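Local coordinates for iron-sulfur cluster assembly scaffold protein NifU (Fervidobacterium islandicum, PDB 6A6F), which binds zinc and probably acts as a scaffold or sulfur-transfer protein in iron-sulfur cluster assembly by the SUF system, at residues V71-Q75 with P107-F111; A91-M95 with F124-K129; E86-A91 with V104-I108. One frame throughout, in Å; residues are numbered along the deposited sequence.

Contact 1 (V71-Q75 with P107-F111); sequences VMIEQ and PIINF
Pro-107, the residue that Gln-75 lies against, has a carbonyl O that accepts a hydrogen bond from the backbone N of Asn-110 at 2.9 Å. That bond, followed by the one from Phe-111 N to Ile-108 O, winds 107-111 into a 3-10 turn and presents Pro-107, Ile-108 and Phe-111 to helix 63-76. No hydrogen bond joins the two segments; they meet mainly through carbon. Val-71 is the centre of it. With CG1 anti to its backbone N (chi1 172°), its two methyls part: CG1 slides past Ile-108, 3.8 Å from CG1 of that residue, while CG2 meets the Phe-111 ring at its edge, 3.8 Å from CE2 and near the ring plane. One turn on, Gln-75 folds at chi2 (-58°), which lays its amide group on the proline ring, CD 3.7 Å from Pro-107 CG. An alanine here would strip away that cover and is likely to open a gap between the helix and the Pro-107 ring. Phe-9 and Tyr-13 of helix 8-14 also touch Val-71, and the Phe-111 ring meets that of Phe-124, so the valine sits in buried surroundings. Helix 63-76 starts directly after Cys-62, a zinc ligand, and the side chain of Phe-111 lies about 11 Å from the zinc ion: this is the helical layer of the NifU-like fold, where a 3-10 turn packs on the helix leading away from the zinc site.

Contact 2 (A91-M95 with F124-K129); sequences AENMM and FLLPWK
Glu-92 and Lys-129 form the salt bridge between these helices, a loose one: NZ of Lys-129 stands 3.5 Å from Glu-92 OE2 and about as far from OE1, and both hydrogen bonds are weak. The extended glutamate and the lysine, bent at chi2 and chi3, cross at about a right angle. NZ has a stronger partner in Glu-132 on its own helix, so the ammonium probably eases the repulsion between two carboxylates. Just inward, Leu-125 pushes CD2 against the backbone of Glu-92, 3.9 Å from CA. Deeper still lies the ring of Phe-124, swung toward helix 81-95 by a CG anti to the backbone N (chi1 174°). Met-95 wraps it closely: CG comes to 3.3 Å from Phe-124 CD2, CE lies over one face, and SD makes an oblique Met-aromatic contact 4.6 Å from the ring centroid. Met-94 CE reaches CZ of the same ring, and the carbonyl O of Ala-91 sits at its edge. The CB of Ala-91 makes a CH-pi contact over the Trp-128 indole, 4.2 Å from the centroid of its five-membered ring and only 7° off the normal. Trp-128 in turn brings CD1 over a face of Phe-124. The segments run nearly antiparallel, at 152° with axes 10.6 Å apart: the antiparallel helix pair of the NifU-like fold, whose second helix carries the zinc ligand Cys-123.

Contact 3 (E86-A91 with V104-I108); sequences EMMKNA and VLGPI
Within the NifU-like domain, the short helix 102-105 folds back on helix 81-95 after a connecting loop, Val-104 and Leu-105 lying against Met-87 and Asn-90. Gly-106, the first residue to leave helical geometry, has positive phi, and a CB there would run into Pro-107 CD; the chain turns so that Ile-108 faces the long helix as well. Val-104 is held by both its methyls: CG1 lies 3.7 Å from Met-87 CG, and CG2 rests beside Glu-86 OE1, at the end of an extended, solvent-exposed glutamate. Met-87 has an unusual chi1 of -114°, off the staggered positions, which leaves its CG 3.4 Å from the carbonyl O of Val-104. Its sulfur goes on to Ile-108, with SD 4.1 Å from CD1, and Gln-75 of helix 63-76 touches it too. Leu-105 works as a wedge: CD2 enters between Met-87 O and Asn-90 CB, 3.6 Å from the latter, and also nears the N of Ala-91. Ala-91 CB and Ile-108 CG2 complete the packing more distantly. Asn-90 is the buried polar residue, and both ends of its amide are used. OD1 accepts from the backbone N of Asp-101 in the connecting loop, which pins the loop to the helix. ND2 brushes Val-104 CG1 and turns back on its own helix, giving Glu-86 O a 2.9 Å hydrogen bond from above the carbonyl plane, while the N of Asn-90 reaches that same oxygen from the opposite face.

How the contacts relate
From the N terminus, the chain passes helix 8-14 and the antiparallel sheet, then enters helix 63-76, where contact 1 begins. Helix 81-95 follows and supplies contacts 3 and 2 in turn. Contact 3 closes the short loop through 92-103; contact 1 closes the longer one, ending on the same stretch, with Ile-108 taking part in both. Contact 2 crosses both, because helix 118-135 comes back to 91-95 after 104-111 has passed. Ile-108 and Trp-128 touch where the three contacts converge, and Phe-111 meets Phe-124 nearby. Together they tie helices 63-76, 81-95 and 118-135 around the 104-111 connection.

Contact 1 (V71-Q75 with P107-F111)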
loop_
_atom_site.group_PDB
_atom_site.type_symbol
_atom_site.label_atom_id
_atom_site.label_comp_id
_atom_site.label_asym_id
_atom_site.label_seq_id
_atom_site.Cartn_x
_atom_site.Cartn_y
_atom_site.Cartn_z
ATOM N N VAL A 71 -10.627 -7.338 5.123
ATOM C CA VAL A 71 -11.185 -8.435 5.917
ATOM C C VAL A 71 -12.492 -7.920 6.544
ATOM O O VAL A 71 -13.483 -8.633 6.548
ATOM C CB VAL A 71 -10.207 -8.990 6.938
ATOM C CG1 VAL A 71 -10.875 -9.967 7.853
ATOM C CG2 VAL A 71 -9.029 -9.665 6.222
ATOM N N MET A 72 -12.498 -6.680 6.984
ATOM C CA MET A 72 -13.712 -6.083 7.543
ATOM C C MET A 72 -14.870 -6.134 6.537
ATOM O O MET A 72 -15.999 -6.583 6.891
ATOM C CB MET A 72 -13.486 -4.657 7.987
ATOM C CG MET A 72 -14.678 -3.975 8.588
ATOM S SD MET A 72 -14.452 -2.220 8.880
ATOM C CE MET A 72 -14.675 -1.496 7.246
ATOM N N ILE A 73 -14.603 -5.657 5.319
ATOM C CA ILE A 73 -15.645 -5.568 4.306
ATOM C C ILE A 73 -16.180 -6.940 4.017
ATOM O O ILE A 73 -17.378 -7.154 3.968
ATOM C CB ILE A 73 -15.131 -4.859 3.009
ATOM C CG1 ILE A 73 -14.923 -3.387 3.366
ATOM C CG2 ILE A 73 -16.112 -5.052 1.835
ATOM C CD1 ILE A 73 -14.198 -2.592 2.301
ATOM N N GLU A 74 -15.278 -7.876 3.805
ATOM C CA GLU A 74 -15.668 -9.244 3.472
ATOM C C GLU A 74 -16.566 -9.820 4.576
ATOM O O GLU A 74 -17.479 -10.608 4.315
ATOM C CB GLU A 74 -14.406 -10.079 3.286
ATOM C CG GLU A 74 -14.613 -11.547 3.086
ATOM C CD GLU A 74 -13.278 -12.279 3.164
ATOM O OE1 GLU A 74 -12.853 -12.606 4.311
ATOM O OE2 GLU A 74 -12.659 -12.466 2.093
ATOM N N GLN A 75 -16.285 -9.468 5.819
ATOM C CA GLN A 75 -17.038 -10.037 6.908
ATOM C C GLN A 75 -18.367 -9.292 7.170
ATOM O O GLN A 75 -19.297 -9.909 7.672
ATOM C CB GLN A 75 -16.187 -10.117 8.170
ATOM C CG GLN A 75 -15.025 -11.104 8.066
ATOM C CD GLN A 75 -15.507 -12.510 7.748
ATOM O OE1 GLN A 75 -15.113 -13.118 6.749
ATOM N NE2 GLN A 75 -16.431 -12.982 8.530
ATOM N N PRO A 107 -12.194 -14.853 10.787
ATOM C CA PRO A 107 -10.808 -14.656 10.316
ATOM C C PRO A 107 -10.192 -13.315 10.808
ATOM O O PRO A 107 -9.010 -13.110 10.645
ATOM C CB PRO A 107 -10.965 -14.679 8.787
ATOM C CG PRO A 107 -12.311 -14.106 8.565
ATOM C CD PRO A 107 -13.155 -14.713 9.686
ATOM N N ILE A 108 -10.978 -12.429 11.409
ATOM C CA ILE A 108 -10.453 -11.209 11.964
ATOM C C ILE A 108 -9.448 -11.577 13.075
ATOM O O ILE A 108 -8.516 -10.802 13.372
ATOM C CB ILE A 108 -11.556 -10.265 12.451
ATOM C CG1 ILE A 108 -12.486 -9.898 11.309
ATOM C CG2 ILE A 108 -10.967 -8.993 13.072
ATOM C CD1 ILE A 108 -13.798 -9.286 11.776
ATOM N N ILE A 109 -9.583 -12.786 13.633
ATOM C CA ILE A 109 -8.612 -13.304 14.601
ATOM C C ILE A 109 -7.180 -13.388 14.034
ATOM O O ILE A 109 -6.208 -13.401 14.792
ATOM C CB ILE A 109 -9.030 -14.682 15.177
ATOM C CG1 ILE A 109 -8.288 -14.978 16.472
ATOM C CG2 ILE A 109 -8.792 -15.822 14.236
ATOM C CD1 ILE A 109 -8.743 -14.104 17.612
ATOM N N ASN A 110 -7.046 -13.394 12.710
ATOM C CA ASN A 110 -5.718 -13.417 12.113
ATOM C C ASN A 110 -4.880 -12.154 12.431
ATOM O O ASN A 110 -3.684 -12.208 12.361
ATOM C CB ASN A 110 -5.834 -13.754 10.627
ATOM C CG ASN A 110 -6.271 -15.194 10.416
ATOM O OD1 ASN A 110 -5.651 -16.074 10.960
ATOM N ND2 ASN A 110 -7.357 -15.435 9.699
ATOM N N PHE A 111 -5.505 -11.077 12.906
ATOM C CA PHE A 111 -4.808 -9.898 13.306
ATOM C C PHE A 111 -4.395 -9.833 14.793
ATOM O O PHE A 111 -3.848 -8.823 15.209
ATOM C CB PHE A 111 -5.703 -8.693 13.004
ATOM C CG PHE A 111 -5.978 -8.511 11.539
ATOM C CD1 PHE A 111 -5.066 -7.837 10.747
ATOM C CD2 PHE A 111 -7.125 -9.015 10.962
ATOM C CE1 PHE A 111 -5.276 -7.660 9.406
ATOM C CE2 PHE A 111 -7.372 -8.837 9.596
ATOM C CZ PHE A 111 -6.432 -8.166 8.815
#

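Contact 2 (A91-M95 with F124-K129)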
loop_
_atom_site.group_PDB
_atom_site.type_symbol
_atom_site.label_atom_id
_atom_site.label_comp_id
_atom_site.label_asym_id
_atom_site.label_seq_id
_atom_site.Cartn_x
_atom_site.Cartn_y
_atom_site.Cartn_z
ATOM N N ALA A 91 -13.429 -6.540 17.903
ATOM C CA ALA A 91 -12.122 -6.378 17.261
ATOM C C ALA A 91 -11.285 -5.423 18.052
ATOM O O ALA A 91 -10.080 -5.666 18.243
ATOM C CB ALA A 91 -12.278 -5.864 15.842
ATOM N N GLU A 92 -11.919 -4.343 18.509
ATOM C CA GLU A 92 -11.271 -3.402 19.384
ATOM C C GLU A 92 -10.905 -4.072 20.729
ATOM O O GLU A 92 -9.752 -3.971 21.169
ATOM C CB GLU A 92 -12.139 -2.141 19.606
ATOM C CG GLU A 92 -11.417 -1.107 20.461
ATOM C CD GLU A 92 -12.004 0.294 20.416
ATOM O OE1 GLU A 92 -13.231 0.413 20.545
ATOM O OE2 GLU A 92 -11.216 1.274 20.272
ATOM N N ASN A 93 -11.836 -4.801 21.338
ATOM C CA ASN A 93 -11.487 -5.579 22.547
ATOM C C ASN A 93 -10.255 -6.452 22.371
ATOM O O ASN A 93 -9.410 -6.532 23.264
ATOM C CB ASN A 93 -12.657 -6.447 23.043
ATOM C CG ASN A 93 -13.751 -5.622 23.709
ATOM O OD1 ASN A 93 -13.610 -4.411 23.886
ATOM N ND2 ASN A 93 -14.856 -6.266 24.049
ATOM N N MET A 94 -10.158 -7.126 21.236
ATOM C CA MET A 94 -8.982 -7.946 20.926
ATOM C C MET A 94 -7.712 -7.110 21.037
ATOM O O MET A 94 -6.724 -7.520 21.683
ATOM C CB MET A 94 -9.102 -8.552 19.507
ATOM C CG MET A 94 -8.077 -9.630 19.170
ATOM S SD MET A 94 -8.229 -10.404 17.554
ATOM C CE MET A 94 -8.231 -8.946 16.496
ATOM N N MET A 95 -7.737 -5.928 20.422
ATOM C CA MET A 95 -6.566 -5.085 20.341
ATOM C C MET A 95 -6.145 -4.594 21.702
ATOM O O MET A 95 -4.973 -4.540 21.992
ATOM C CB MET A 95 -6.823 -3.882 19.437
ATOM C CG MET A 95 -6.714 -4.210 17.959
ATOM S SD MET A 95 -5.069 -4.826 17.567
ATOM C CE MET A 95 -5.376 -6.529 17.217
ATOM N N PHE A 124 -4.657 -1.311 12.150
ATOM C CA PHE A 124 -5.715 -2.271 12.236
ATOM C C PHE A 124 -7.094 -1.663 12.511
ATOM O O PHE A 124 -8.101 -2.053 11.881
ATOM C CB PHE A 124 -5.453 -3.265 13.352
ATOM C CG PHE A 124 -6.581 -4.197 13.566
ATOM C CD1 PHE A 124 -6.904 -5.141 12.611
ATOM C CD2 PHE A 124 -7.358 -4.113 14.694
ATOM C CE1 PHE A 124 -7.969 -6.029 12.805
ATOM C CE2 PHE A 124 -8.437 -4.969 14.888
ATOM C CZ PHE A 124 -8.744 -5.932 13.939
ATOM N N LEU A 125 -7.150 -0.745 13.465
ATOM C CA LEU A 125 -8.404 -0.174 13.894
ATOM C C LEU A 125 -8.981 0.899 13.001
ATOM O O LEU A 125 -10.158 1.201 13.149
ATOM C CB LEU A 125 -8.322 0.367 15.322
ATOM C CG LEU A 125 -8.320 -0.704 16.411
ATOM C CD1 LEU A 125 -8.154 -0.015 17.753
ATOM C CD2 LEU A 125 -9.584 -1.552 16.390
ATOM N N LEU A 126 -8.184 1.481 12.100
ATOM C CA LEU A 126 -8.650 2.573 11.280
ATOM C C LEU A 126 -9.991 2.265 10.544
ATOM O O LEU A 126 -10.958 3.002 10.704
ATOM C CB LEU A 126 -7.572 3.007 10.272
ATOM C CG LEU A 126 -8.036 4.081 9.273
ATOM C CD1 LEU A 126 -8.444 5.326 10.035
ATOM C CD2 LEU A 126 -6.968 4.394 8.260
ATOM N N PRO A 127 -10.057 1.166 9.742
ATOM C CA PRO A 127 -11.359 0.885 9.105
ATOM C C PRO A 127 -12.476 0.667 10.089
ATOM O O PRO A 127 -13.596 1.036 9.785
ATOM C CB PRO A 127 -11.121 -0.392 8.318
ATOM C CG PRO A 127 -9.865 -0.941 8.916
ATOM C CD PRO A 127 -9.044 0.208 9.329
ATOM N N TRP A 128 -12.202 0.018 11.212
ATOM C CA TRP A 128 -13.258 -0.322 12.189
ATOM C C TRP A 128 -13.820 0.929 12.906
ATOM O O TRP A 128 -15.029 1.058 13.093
ATOM C CB TRP A 128 -12.728 -1.328 13.224
ATOM C CG TRP A 128 -12.543 -2.693 12.682
ATOM C CD1 TRP A 128 -11.372 -3.278 12.351
ATOM C CD2 TRP A 128 -13.570 -3.620 12.355
ATOM N NE1 TRP A 128 -11.598 -4.513 11.841
ATOM C CE2 TRP A 128 -12.949 -4.757 11.847
ATOM C CE3 TRP A 128 -14.961 -3.584 12.416
ATOM C CZ2 TRP A 128 -13.665 -5.869 11.414
ATOM C CZ3 TRP A 128 -15.671 -4.708 12.008
ATOM C CH2 TRP A 128 -15.022 -5.827 11.527
ATOM N N LYS A 129 -12.918 1.836 13.289
ATOM C CA LYS A 129 -13.289 3.101 13.901
ATOM C C LYS A 129 -14.059 3.966 12.907
ATOM O O LYS A 129 -15.018 4.612 13.284
ATOM C CB LYS A 129 -12.043 3.864 14.384
ATOM C CG LYS A 129 -11.208 3.186 15.484
ATOM C CD LYS A 129 -12.021 2.641 16.653
ATOM C CE LYS A 129 -12.563 3.768 17.530
ATOM N NZ LYS A 129 -13.500 3.290 18.614
#

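Contact 3 (E86-A91 with V104-I108)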
loop_
_atom_site.group_PDB
_atom_site.type_symbol
_atom_site.label_atom_id
_atom_site.label_comp_id
_atom_site.label_asym_id
_atom_site.label_seq_id
_atom_site.Cartn_x
_atom_site.Cartn_y
_atom_site.Cartn_z
ATOM N N GLU A 86 -21.138 -5.015 16.629
ATOM C CA GLU A 86 -20.721 -6.000 17.615
ATOM C C GLU A 86 -19.383 -6.616 17.197
ATOM O O GLU A 86 -18.484 -6.821 18.032
ATOM C CB GLU A 86 -21.806 -7.072 17.773
ATOM C CG GLU A 86 -21.478 -8.214 18.739
ATOM C CD GLU A 86 -22.433 -9.395 18.588
ATOM O OE1 GLU A 86 -22.234 -10.438 19.274
ATOM O OE2 GLU A 86 -23.385 -9.273 17.776
ATOM N N MET A 87 -19.244 -6.918 15.904
ATOM C CA MET A 87 -17.929 -7.336 15.395
ATOM C C MET A 87 -16.882 -6.325 15.703
ATOM O O MET A 87 -15.834 -6.655 16.258
ATOM C CB MET A 87 -17.974 -7.501 13.900
ATOM C CG MET A 87 -17.788 -8.912 13.461
ATOM S SD MET A 87 -17.841 -8.977 11.648
ATOM C CE MET A 87 -19.599 -8.744 11.515
ATOM N N MET A 88 -17.175 -5.077 15.350
ATOM C CA MET A 88 -16.269 -3.966 15.643
ATOM C C MET A 88 -15.862 -3.893 17.123
ATOM O O MET A 88 -14.674 -3.758 17.438
ATOM C CB MET A 88 -16.920 -2.662 15.218
ATOM C CG MET A 88 -16.058 -1.423 15.353
ATOM S SD MET A 88 -16.090 -0.570 16.963
ATOM C CE MET A 88 -17.806 -0.641 17.414
ATOM N N LYS A 89 -16.843 -3.996 18.028
ATOM C CA LYS A 89 -16.541 -3.960 19.473
ATOM C C LYS A 89 -15.602 -5.105 19.887
ATOM O O LYS A 89 -14.601 -4.911 20.604
ATOM C CB LYS A 89 -17.864 -3.974 20.275
ATOM C CG LYS A 89 -17.688 -3.827 21.793
ATOM C CD LYS A 89 -18.823 -4.490 22.598
ATOM C CE LYS A 89 -18.603 -6.000 22.721
ATOM N NZ LYS A 89 -19.827 -6.785 23.063
ATOM N N ASN A 90 -15.892 -6.300 19.409
ATOM C CA ASN A 90 -14.982 -7.413 19.589
ATOM C C ASN A 90 -13.564 -7.212 19.058
ATOM O O ASN A 90 -12.600 -7.632 19.716
ATOM C CB ASN A 90 -15.563 -8.653 19.000
ATOM C CG ASN A 90 -16.538 -9.302 19.941
ATOM O OD1 ASN A 90 -16.131 -10.035 20.838
ATOM N ND2 ASN A 90 -17.824 -9.052 19.738
ATOM N N ALA A 91 -13.429 -6.540 17.903
ATOM C CA ALA A 91 -12.122 -6.378 17.261
ATOM C C ALA A 91 -11.285 -5.423 18.052
ATOM O O ALA A 91 -10.080 -5.666 18.243
ATOM C CB ALA A 91 -12.278 -5.864 15.842
ATOM N N VAL A 104 -17.617 -14.528 16.763
ATOM C CA VAL A 104 -18.037 -13.287 16.137
ATOM C C VAL A 104 -16.939 -12.788 15.162
ATOM O O VAL A 104 -17.250 -12.243 14.124
ATOM C CB VAL A 104 -18.321 -12.215 17.205
ATOM C CG1 VAL A 104 -18.497 -10.839 16.589
ATOM C CG2 VAL A 104 -19.561 -12.589 18.013
ATOM N N LEU A 105 -15.665 -12.989 15.502
ATOM C CA LEU A 105 -14.575 -12.409 14.732
ATOM C C LEU A 105 -14.223 -13.176 13.498
ATOM O O LEU A 105 -13.811 -12.572 12.513
ATOM C CB LEU A 105 -13.322 -12.199 15.584
ATOM C CG LEU A 105 -13.525 -11.046 16.572
ATOM C CD1 LEU A 105 -12.211 -10.711 17.285
ATOM C CD2 LEU A 105 -14.162 -9.797 15.921
ATOM N N GLY A 106 -14.339 -14.496 13.564
ATOM C CA GLY A 106 -13.878 -15.369 12.514
ATOM C C GLY A 106 -12.428 -15.087 12.104
ATOM O O GLY A 106 -11.512 -15.068 12.961
ATOM N N PRO A 107 -12.194 -14.853 10.787
ATOM C CA PRO A 107 -10.808 -14.656 10.316
ATOM C C PRO A 107 -10.192 -13.315 10.808
ATOM O O PRO A 107 -9.010 -13.110 10.645
ATOM C CB PRO A 107 -10.965 -14.679 8.787
ATOM C CG PRO A 107 -12.311 -14.106 8.565
ATOM C CD PRO A 107 -13.155 -14.713 9.686
ATOM N N ILE A 108 -10.978 -12.429 11.409
ATOM C CA ILE A 108 -10.453 -11.209 11.964
ATOM C C ILE A 108 -9.448 -11.577 13.075
ATOM O O ILE A 108 -8.516 -10.802 13.372
ATOM C CB ILE A 108 -11.556 -10.265 12.451
ATOM C CG1 ILE A 108 -12.486 -9.898 11.309
ATOM C CG2 ILE A 108 -10.967 -8.993 13.072
ATOM C CD1 ILE A 108 -13.798 -9.286 11.776
#